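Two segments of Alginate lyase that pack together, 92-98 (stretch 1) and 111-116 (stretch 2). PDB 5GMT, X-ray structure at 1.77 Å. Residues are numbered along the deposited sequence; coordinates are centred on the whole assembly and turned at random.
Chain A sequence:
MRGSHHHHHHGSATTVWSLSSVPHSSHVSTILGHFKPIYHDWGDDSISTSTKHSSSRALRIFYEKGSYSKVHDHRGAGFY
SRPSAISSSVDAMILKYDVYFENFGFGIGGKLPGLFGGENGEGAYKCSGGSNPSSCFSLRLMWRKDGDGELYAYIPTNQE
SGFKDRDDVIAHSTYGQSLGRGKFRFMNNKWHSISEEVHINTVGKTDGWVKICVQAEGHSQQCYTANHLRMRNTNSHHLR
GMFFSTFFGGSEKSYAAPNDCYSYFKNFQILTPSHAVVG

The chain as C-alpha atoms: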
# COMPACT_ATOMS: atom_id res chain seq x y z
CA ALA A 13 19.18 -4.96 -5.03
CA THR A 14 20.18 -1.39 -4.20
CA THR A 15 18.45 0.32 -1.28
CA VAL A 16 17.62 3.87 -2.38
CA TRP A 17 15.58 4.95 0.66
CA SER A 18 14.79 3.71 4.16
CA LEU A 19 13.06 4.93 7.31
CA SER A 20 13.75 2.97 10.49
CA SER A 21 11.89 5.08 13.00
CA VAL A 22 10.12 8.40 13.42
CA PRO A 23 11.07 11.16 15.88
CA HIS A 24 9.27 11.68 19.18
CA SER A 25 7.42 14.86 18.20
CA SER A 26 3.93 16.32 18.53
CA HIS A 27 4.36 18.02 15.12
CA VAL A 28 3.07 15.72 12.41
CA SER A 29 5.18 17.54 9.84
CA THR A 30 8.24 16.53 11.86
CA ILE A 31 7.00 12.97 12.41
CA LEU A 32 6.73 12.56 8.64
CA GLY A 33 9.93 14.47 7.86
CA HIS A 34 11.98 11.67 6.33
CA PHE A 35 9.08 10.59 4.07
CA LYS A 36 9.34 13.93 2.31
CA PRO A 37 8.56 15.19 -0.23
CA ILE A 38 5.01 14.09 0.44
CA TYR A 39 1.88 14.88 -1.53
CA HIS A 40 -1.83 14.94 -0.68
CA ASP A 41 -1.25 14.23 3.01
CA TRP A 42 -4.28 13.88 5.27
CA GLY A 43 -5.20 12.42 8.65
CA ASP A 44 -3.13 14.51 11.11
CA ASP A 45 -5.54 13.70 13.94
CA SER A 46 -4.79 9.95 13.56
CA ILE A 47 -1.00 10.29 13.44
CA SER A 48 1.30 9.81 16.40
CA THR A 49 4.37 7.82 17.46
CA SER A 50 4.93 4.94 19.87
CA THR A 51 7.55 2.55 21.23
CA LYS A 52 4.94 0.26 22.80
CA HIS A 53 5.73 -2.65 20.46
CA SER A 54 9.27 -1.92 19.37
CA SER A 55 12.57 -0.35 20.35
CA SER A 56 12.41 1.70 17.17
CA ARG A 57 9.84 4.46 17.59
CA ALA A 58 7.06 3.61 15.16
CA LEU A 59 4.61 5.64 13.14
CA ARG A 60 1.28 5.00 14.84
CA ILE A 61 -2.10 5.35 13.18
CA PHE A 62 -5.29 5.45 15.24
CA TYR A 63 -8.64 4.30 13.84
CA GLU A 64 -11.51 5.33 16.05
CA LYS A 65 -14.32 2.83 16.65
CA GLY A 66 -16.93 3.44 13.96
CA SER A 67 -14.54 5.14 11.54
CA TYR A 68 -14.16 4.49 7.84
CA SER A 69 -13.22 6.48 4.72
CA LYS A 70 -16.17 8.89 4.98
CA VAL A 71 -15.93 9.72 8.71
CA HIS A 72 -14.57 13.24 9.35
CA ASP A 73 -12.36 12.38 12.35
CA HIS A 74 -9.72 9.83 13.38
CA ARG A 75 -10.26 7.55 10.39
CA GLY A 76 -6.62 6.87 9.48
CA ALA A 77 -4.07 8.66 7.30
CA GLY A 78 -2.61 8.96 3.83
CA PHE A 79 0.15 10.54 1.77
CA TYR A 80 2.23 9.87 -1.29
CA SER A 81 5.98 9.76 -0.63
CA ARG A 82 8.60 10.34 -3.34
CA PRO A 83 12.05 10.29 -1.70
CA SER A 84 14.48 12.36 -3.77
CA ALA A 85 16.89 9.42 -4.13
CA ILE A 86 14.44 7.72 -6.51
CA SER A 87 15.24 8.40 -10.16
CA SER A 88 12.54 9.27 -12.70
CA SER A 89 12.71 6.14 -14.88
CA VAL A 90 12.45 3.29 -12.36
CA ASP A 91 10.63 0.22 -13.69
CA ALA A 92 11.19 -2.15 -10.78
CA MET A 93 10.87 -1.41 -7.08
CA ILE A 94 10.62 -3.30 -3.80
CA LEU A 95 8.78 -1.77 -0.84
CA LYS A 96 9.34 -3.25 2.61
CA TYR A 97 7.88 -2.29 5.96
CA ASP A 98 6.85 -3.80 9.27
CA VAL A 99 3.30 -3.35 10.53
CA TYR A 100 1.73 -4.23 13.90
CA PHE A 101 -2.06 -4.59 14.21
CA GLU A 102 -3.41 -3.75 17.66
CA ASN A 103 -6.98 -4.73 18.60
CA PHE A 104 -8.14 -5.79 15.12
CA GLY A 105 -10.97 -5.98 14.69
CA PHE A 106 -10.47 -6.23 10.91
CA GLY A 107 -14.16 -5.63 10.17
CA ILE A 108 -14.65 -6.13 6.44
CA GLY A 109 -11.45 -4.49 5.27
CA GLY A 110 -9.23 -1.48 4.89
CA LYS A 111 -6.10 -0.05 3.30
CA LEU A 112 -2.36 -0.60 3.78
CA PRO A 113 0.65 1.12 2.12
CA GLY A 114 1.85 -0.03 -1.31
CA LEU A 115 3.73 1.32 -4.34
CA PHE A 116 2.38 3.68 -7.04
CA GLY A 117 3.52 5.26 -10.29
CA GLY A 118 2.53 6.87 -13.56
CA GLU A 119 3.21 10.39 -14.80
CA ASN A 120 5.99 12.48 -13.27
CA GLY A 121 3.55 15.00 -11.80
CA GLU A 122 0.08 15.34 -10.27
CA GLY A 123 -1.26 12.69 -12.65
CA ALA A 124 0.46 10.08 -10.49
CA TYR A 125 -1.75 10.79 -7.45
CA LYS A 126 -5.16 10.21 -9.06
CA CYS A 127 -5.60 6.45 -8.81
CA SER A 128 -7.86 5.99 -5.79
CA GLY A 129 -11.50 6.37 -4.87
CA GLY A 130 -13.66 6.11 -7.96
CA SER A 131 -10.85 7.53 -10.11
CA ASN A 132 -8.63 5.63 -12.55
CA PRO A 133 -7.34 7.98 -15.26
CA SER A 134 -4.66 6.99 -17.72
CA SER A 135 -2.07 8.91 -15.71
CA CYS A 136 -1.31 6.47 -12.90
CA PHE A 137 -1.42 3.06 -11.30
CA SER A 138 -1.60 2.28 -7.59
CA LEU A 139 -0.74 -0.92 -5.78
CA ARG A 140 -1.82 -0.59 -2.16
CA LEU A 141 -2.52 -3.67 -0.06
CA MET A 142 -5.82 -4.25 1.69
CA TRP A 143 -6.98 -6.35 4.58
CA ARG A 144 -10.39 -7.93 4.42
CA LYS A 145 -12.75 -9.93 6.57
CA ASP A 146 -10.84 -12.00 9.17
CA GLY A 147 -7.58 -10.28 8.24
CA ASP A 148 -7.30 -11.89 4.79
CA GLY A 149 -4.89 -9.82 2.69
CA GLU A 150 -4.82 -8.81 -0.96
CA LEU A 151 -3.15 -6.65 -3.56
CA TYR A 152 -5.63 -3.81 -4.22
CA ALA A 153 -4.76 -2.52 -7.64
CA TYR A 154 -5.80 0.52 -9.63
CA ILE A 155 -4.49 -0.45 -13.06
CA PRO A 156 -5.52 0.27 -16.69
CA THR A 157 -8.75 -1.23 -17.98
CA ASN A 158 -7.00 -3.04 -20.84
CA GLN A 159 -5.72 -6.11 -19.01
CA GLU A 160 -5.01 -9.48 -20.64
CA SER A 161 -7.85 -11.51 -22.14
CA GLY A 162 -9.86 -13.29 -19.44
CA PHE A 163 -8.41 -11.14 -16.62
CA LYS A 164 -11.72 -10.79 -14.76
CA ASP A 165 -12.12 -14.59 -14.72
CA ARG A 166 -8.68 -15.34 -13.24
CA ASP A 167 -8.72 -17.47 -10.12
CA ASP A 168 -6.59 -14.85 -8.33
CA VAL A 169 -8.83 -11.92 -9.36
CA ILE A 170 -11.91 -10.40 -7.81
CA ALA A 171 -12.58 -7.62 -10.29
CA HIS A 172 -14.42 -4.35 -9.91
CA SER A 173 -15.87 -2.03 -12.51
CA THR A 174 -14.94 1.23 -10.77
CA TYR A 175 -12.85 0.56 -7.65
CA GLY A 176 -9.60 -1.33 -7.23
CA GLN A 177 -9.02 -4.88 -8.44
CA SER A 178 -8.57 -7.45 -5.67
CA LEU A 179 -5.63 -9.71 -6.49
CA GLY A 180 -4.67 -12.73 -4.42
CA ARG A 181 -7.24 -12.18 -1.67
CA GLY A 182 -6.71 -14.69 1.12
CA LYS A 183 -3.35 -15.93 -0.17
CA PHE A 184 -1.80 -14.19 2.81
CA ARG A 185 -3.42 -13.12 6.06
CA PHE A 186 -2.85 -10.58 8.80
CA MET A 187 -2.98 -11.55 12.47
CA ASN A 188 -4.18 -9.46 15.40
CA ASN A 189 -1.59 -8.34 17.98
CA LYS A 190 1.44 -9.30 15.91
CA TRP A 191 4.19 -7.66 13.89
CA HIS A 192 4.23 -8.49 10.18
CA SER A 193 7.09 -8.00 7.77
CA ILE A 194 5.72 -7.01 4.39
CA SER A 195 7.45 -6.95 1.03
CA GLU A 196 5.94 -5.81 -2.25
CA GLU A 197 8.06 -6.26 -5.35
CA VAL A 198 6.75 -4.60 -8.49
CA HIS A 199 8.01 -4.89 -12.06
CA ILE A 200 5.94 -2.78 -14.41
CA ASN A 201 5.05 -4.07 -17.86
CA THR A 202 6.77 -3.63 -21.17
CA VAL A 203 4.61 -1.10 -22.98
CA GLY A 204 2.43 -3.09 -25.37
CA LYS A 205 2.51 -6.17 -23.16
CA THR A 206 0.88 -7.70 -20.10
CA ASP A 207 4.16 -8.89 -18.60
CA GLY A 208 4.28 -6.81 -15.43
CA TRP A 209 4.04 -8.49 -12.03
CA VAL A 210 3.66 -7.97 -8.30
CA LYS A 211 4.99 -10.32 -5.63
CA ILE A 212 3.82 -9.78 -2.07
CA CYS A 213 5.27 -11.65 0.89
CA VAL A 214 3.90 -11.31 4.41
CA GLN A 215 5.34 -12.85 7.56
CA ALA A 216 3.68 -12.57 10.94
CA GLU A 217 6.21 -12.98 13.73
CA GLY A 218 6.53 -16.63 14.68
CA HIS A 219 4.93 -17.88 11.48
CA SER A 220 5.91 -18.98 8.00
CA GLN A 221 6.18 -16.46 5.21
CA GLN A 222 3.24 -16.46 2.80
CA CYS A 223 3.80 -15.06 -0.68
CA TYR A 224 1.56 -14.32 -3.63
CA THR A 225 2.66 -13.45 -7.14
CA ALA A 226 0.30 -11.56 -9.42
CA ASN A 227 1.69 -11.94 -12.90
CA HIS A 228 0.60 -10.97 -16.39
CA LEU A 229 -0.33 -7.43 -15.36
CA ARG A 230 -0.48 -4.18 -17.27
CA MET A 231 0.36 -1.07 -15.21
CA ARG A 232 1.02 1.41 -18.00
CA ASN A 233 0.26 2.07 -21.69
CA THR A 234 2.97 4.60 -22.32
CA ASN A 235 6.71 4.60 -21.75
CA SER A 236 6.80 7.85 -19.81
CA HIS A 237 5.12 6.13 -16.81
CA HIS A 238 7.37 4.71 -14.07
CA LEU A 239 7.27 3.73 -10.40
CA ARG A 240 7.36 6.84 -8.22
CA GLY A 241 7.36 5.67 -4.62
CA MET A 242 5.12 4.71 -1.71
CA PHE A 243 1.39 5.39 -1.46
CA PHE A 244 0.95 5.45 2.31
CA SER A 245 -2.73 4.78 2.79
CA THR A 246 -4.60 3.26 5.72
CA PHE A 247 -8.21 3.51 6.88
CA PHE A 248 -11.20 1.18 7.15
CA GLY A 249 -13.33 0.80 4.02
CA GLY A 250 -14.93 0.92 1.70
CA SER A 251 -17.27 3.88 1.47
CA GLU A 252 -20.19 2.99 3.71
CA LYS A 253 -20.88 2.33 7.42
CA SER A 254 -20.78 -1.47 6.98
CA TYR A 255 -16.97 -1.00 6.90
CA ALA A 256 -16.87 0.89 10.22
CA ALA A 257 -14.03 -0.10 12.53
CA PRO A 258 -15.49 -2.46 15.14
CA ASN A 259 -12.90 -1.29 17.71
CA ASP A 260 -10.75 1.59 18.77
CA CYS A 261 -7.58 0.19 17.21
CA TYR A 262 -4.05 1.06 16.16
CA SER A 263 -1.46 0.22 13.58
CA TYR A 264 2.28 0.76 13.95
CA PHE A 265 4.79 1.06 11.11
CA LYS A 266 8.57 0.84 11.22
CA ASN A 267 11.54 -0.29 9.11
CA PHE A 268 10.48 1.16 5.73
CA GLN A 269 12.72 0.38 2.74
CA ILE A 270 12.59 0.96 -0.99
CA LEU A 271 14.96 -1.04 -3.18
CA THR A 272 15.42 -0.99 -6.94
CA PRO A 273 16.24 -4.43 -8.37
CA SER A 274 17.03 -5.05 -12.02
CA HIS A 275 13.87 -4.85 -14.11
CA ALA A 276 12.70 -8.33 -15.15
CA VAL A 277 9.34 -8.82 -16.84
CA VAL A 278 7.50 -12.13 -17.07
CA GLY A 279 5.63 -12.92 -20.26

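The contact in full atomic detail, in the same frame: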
# COMPACT_ATOMS: atom_id res chain seq x y z
N ALA A 92 11.33 -1.11 -11.79
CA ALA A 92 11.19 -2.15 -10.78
C ALA A 92 11.53 -1.60 -9.39
O ALA A 92 12.51 -0.87 -9.21
CB ALA A 92 12.08 -3.35 -11.11
N MET A 93 10.72 -1.96 -8.41
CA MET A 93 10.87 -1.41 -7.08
C MET A 93 10.40 -2.44 -6.06
O MET A 93 9.45 -3.18 -6.31
CB MET A 93 10.06 -0.12 -6.98
CG MET A 93 10.54 0.91 -6.01
SD MET A 93 9.48 2.37 -6.09
CE MET A 93 10.38 3.38 -7.27
N ILE A 94 11.07 -2.49 -4.92
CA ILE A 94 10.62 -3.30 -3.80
C ILE A 94 10.33 -2.39 -2.61
O ILE A 94 11.18 -1.61 -2.20
CB ILE A 94 11.68 -4.35 -3.37
CG1 ILE A 94 12.00 -5.31 -4.52
CG2 ILE A 94 11.19 -5.13 -2.15
CD1 ILE A 94 13.10 -6.32 -4.16
N LEU A 95 9.12 -2.48 -2.07
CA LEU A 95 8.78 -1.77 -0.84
C LEU A 95 8.75 -2.75 0.30
O LEU A 95 8.12 -3.80 0.19
CB LEU A 95 7.42 -1.09 -0.96
CG LEU A 95 6.86 -0.46 0.31
CD1 LEU A 95 7.73 0.72 0.73
CD2 LEU A 95 5.41 -0.00 0.12
N LYS A 96 9.42 -2.42 1.41
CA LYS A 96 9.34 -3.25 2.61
C LYS A 96 8.92 -2.39 3.77
O LYS A 96 9.31 -1.24 3.83
CB LYS A 96 10.69 -3.89 2.93
CG LYS A 96 11.21 -4.84 1.87
CD LYS A 96 12.51 -5.50 2.33
CE LYS A 96 13.08 -6.37 1.24
NZ LYS A 96 14.31 -7.09 1.68
N TYR A 97 8.13 -2.94 4.68
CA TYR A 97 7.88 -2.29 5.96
C TYR A 97 7.35 -3.32 6.93
O TYR A 97 6.88 -4.37 6.52
CB TYR A 97 6.89 -1.12 5.83
CG TYR A 97 5.53 -1.44 5.25
CD1 TYR A 97 5.30 -1.32 3.88
CD2 TYR A 97 4.47 -1.84 6.06
CE1 TYR A 97 4.03 -1.60 3.33
CE2 TYR A 97 3.21 -2.11 5.52
CZ TYR A 97 3.00 -1.99 4.15
OH TYR A 97 1.75 -2.25 3.61
N ASP A 98 7.46 -3.01 8.22
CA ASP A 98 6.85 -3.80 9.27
C ASP A 98 5.58 -3.13 9.74
O ASP A 98 5.56 -1.91 9.92
CB ASP A 98 7.81 -3.97 10.46
CG ASP A 98 9.08 -4.71 10.10
OD1 ASP A 98 9.08 -5.53 9.15
OD2 ASP A 98 10.09 -4.47 10.80
N LYS A 111 -7.27 -0.28 4.15
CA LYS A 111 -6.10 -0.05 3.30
C LYS A 111 -4.78 -0.19 4.04
O LYS A 111 -4.71 0.07 5.24
CB LYS A 111 -6.18 1.35 2.68
CG LYS A 111 -6.83 1.40 1.29
CD LYS A 111 -8.25 0.88 1.32
CE LYS A 111 -8.97 1.10 -0.00
NZ LYS A 111 -10.34 0.47 0.04
N LEU A 112 -3.74 -0.59 3.30
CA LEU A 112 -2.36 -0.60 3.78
C LEU A 112 -1.45 -0.02 2.70
O LEU A 112 -1.79 -0.08 1.51
CB LEU A 112 -1.91 -2.02 4.15
CG LEU A 112 -2.57 -2.66 5.37
CD1 LEU A 112 -2.23 -4.16 5.37
CD2 LEU A 112 -2.11 -2.00 6.68
N PRO A 113 -0.28 0.51 3.09
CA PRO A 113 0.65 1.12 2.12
C PRO A 113 1.13 0.17 1.03
O PRO A 113 1.36 -1.01 1.30
CB PRO A 113 1.84 1.54 3.00
CG PRO A 113 1.23 1.79 4.33
CD PRO A 113 0.17 0.72 4.48
N GLY A 114 1.30 0.70 -0.18
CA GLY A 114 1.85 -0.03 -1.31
C GLY A 114 2.56 0.94 -2.24
O GLY A 114 2.67 2.12 -1.93
N LEU A 115 3.05 0.45 -3.37
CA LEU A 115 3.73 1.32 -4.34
C LEU A 115 2.72 1.98 -5.29
O LEU A 115 1.57 1.54 -5.39
CB LEU A 115 4.78 0.53 -5.13
CG LEU A 115 5.95 0.02 -4.28
CD1 LEU A 115 6.84 -0.94 -5.08
CD2 LEU A 115 6.77 1.21 -3.77
N PHE A 116 3.17 3.01 -6.00
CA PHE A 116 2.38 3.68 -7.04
C PHE A 116 3.30 4.25 -8.11
O PHE A 116 4.51 4.33 -7.91
CB PHE A 116 1.52 4.81 -6.43
CG PHE A 116 2.28 6.08 -6.21
CD1 PHE A 116 3.18 6.18 -5.16
CD2 PHE A 116 2.10 7.18 -7.04
CE1 PHE A 116 3.91 7.35 -4.96
CE2 PHE A 116 2.81 8.36 -6.84
CZ PHE A 116 3.72 8.45 -5.79

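Residues 92-98 and 111-116 are two strands running nearly antiparallel, with 165° between their N-to-C directions. Their axes come no closer than 7.6 Å, and the nearest CA pairs, Leu95 CA to Leu115 CA at 6.9 Å and Tyr97 CA to Pro113 CA at 8.9 Å, are too far apart for backbone pairing. No backbone-to-backbone hydrogen bond joins the two, so the contact rests on side chains, which together with the backbone they cover bury 335 Å² summed over both sides.

Along stretch 1 the strand alternation decides who takes part. Ala92 directs its CB away, and that atom stays 8.3 Å from Leu115 CD1. Met93 points toward it. With chi1 and chi2 both t, its side chain extends far enough to bring SD to 3.8 Å from Leu115 CD2, while its backbone O lies 3.7 Å from Leu115 CD1. An unbranched, flexible thioether suits this buried apolar position.

Ile94 turns away again and makes no contact. Leu95, next in the alternation, points toward stretch 2 and packs its CB 3.7 Å from Leu115 CD2. Leu115 thus lies against both Met93 and Leu95; its m,t rotamer places CD2 within reach of each, and it loses 91 Å² to stretch 1, the largest share of any residue here. Leu95 CD2 also reaches 3.8 Å from Gly114 C. Gly114 has no side chain, and a CB built there would point away from stretch 1, so this part of the contact is with its backbone.

Lys96 is out of reach, with CG 9.1 Å from Leu115 CD1, and is partly exposed, as befits a charged residue on the other side of the strand. Tyr97 brings the one polar link. Its chi1 of 57° (p) and chi2 of -92° carry the ring across the gap, and OH donates a hydrogen bond to Pro113 O at 2.7 Å, with the acceptor at the ring edge near its plane. This gives the buried hydroxyl a partner. The same side chain also packs against apolar atoms: Tyr97 CE1 is 3.8 Å from Pro113 CB, and Tyr97 OH is 3.7 Å from Leu112 CB. Pro113 N lies 3.5 Å from Tyr97 OH, but this is not a hydrogen bond, since the proline nitrogen carries no hydrogen. Pro113 therefore offers both an apolar ring and a carbonyl acceptor to one tyrosine.

Asp98 closes the stretch out of reach, its carboxylate oxygens hydrogen-bonded elsewhere in the structure.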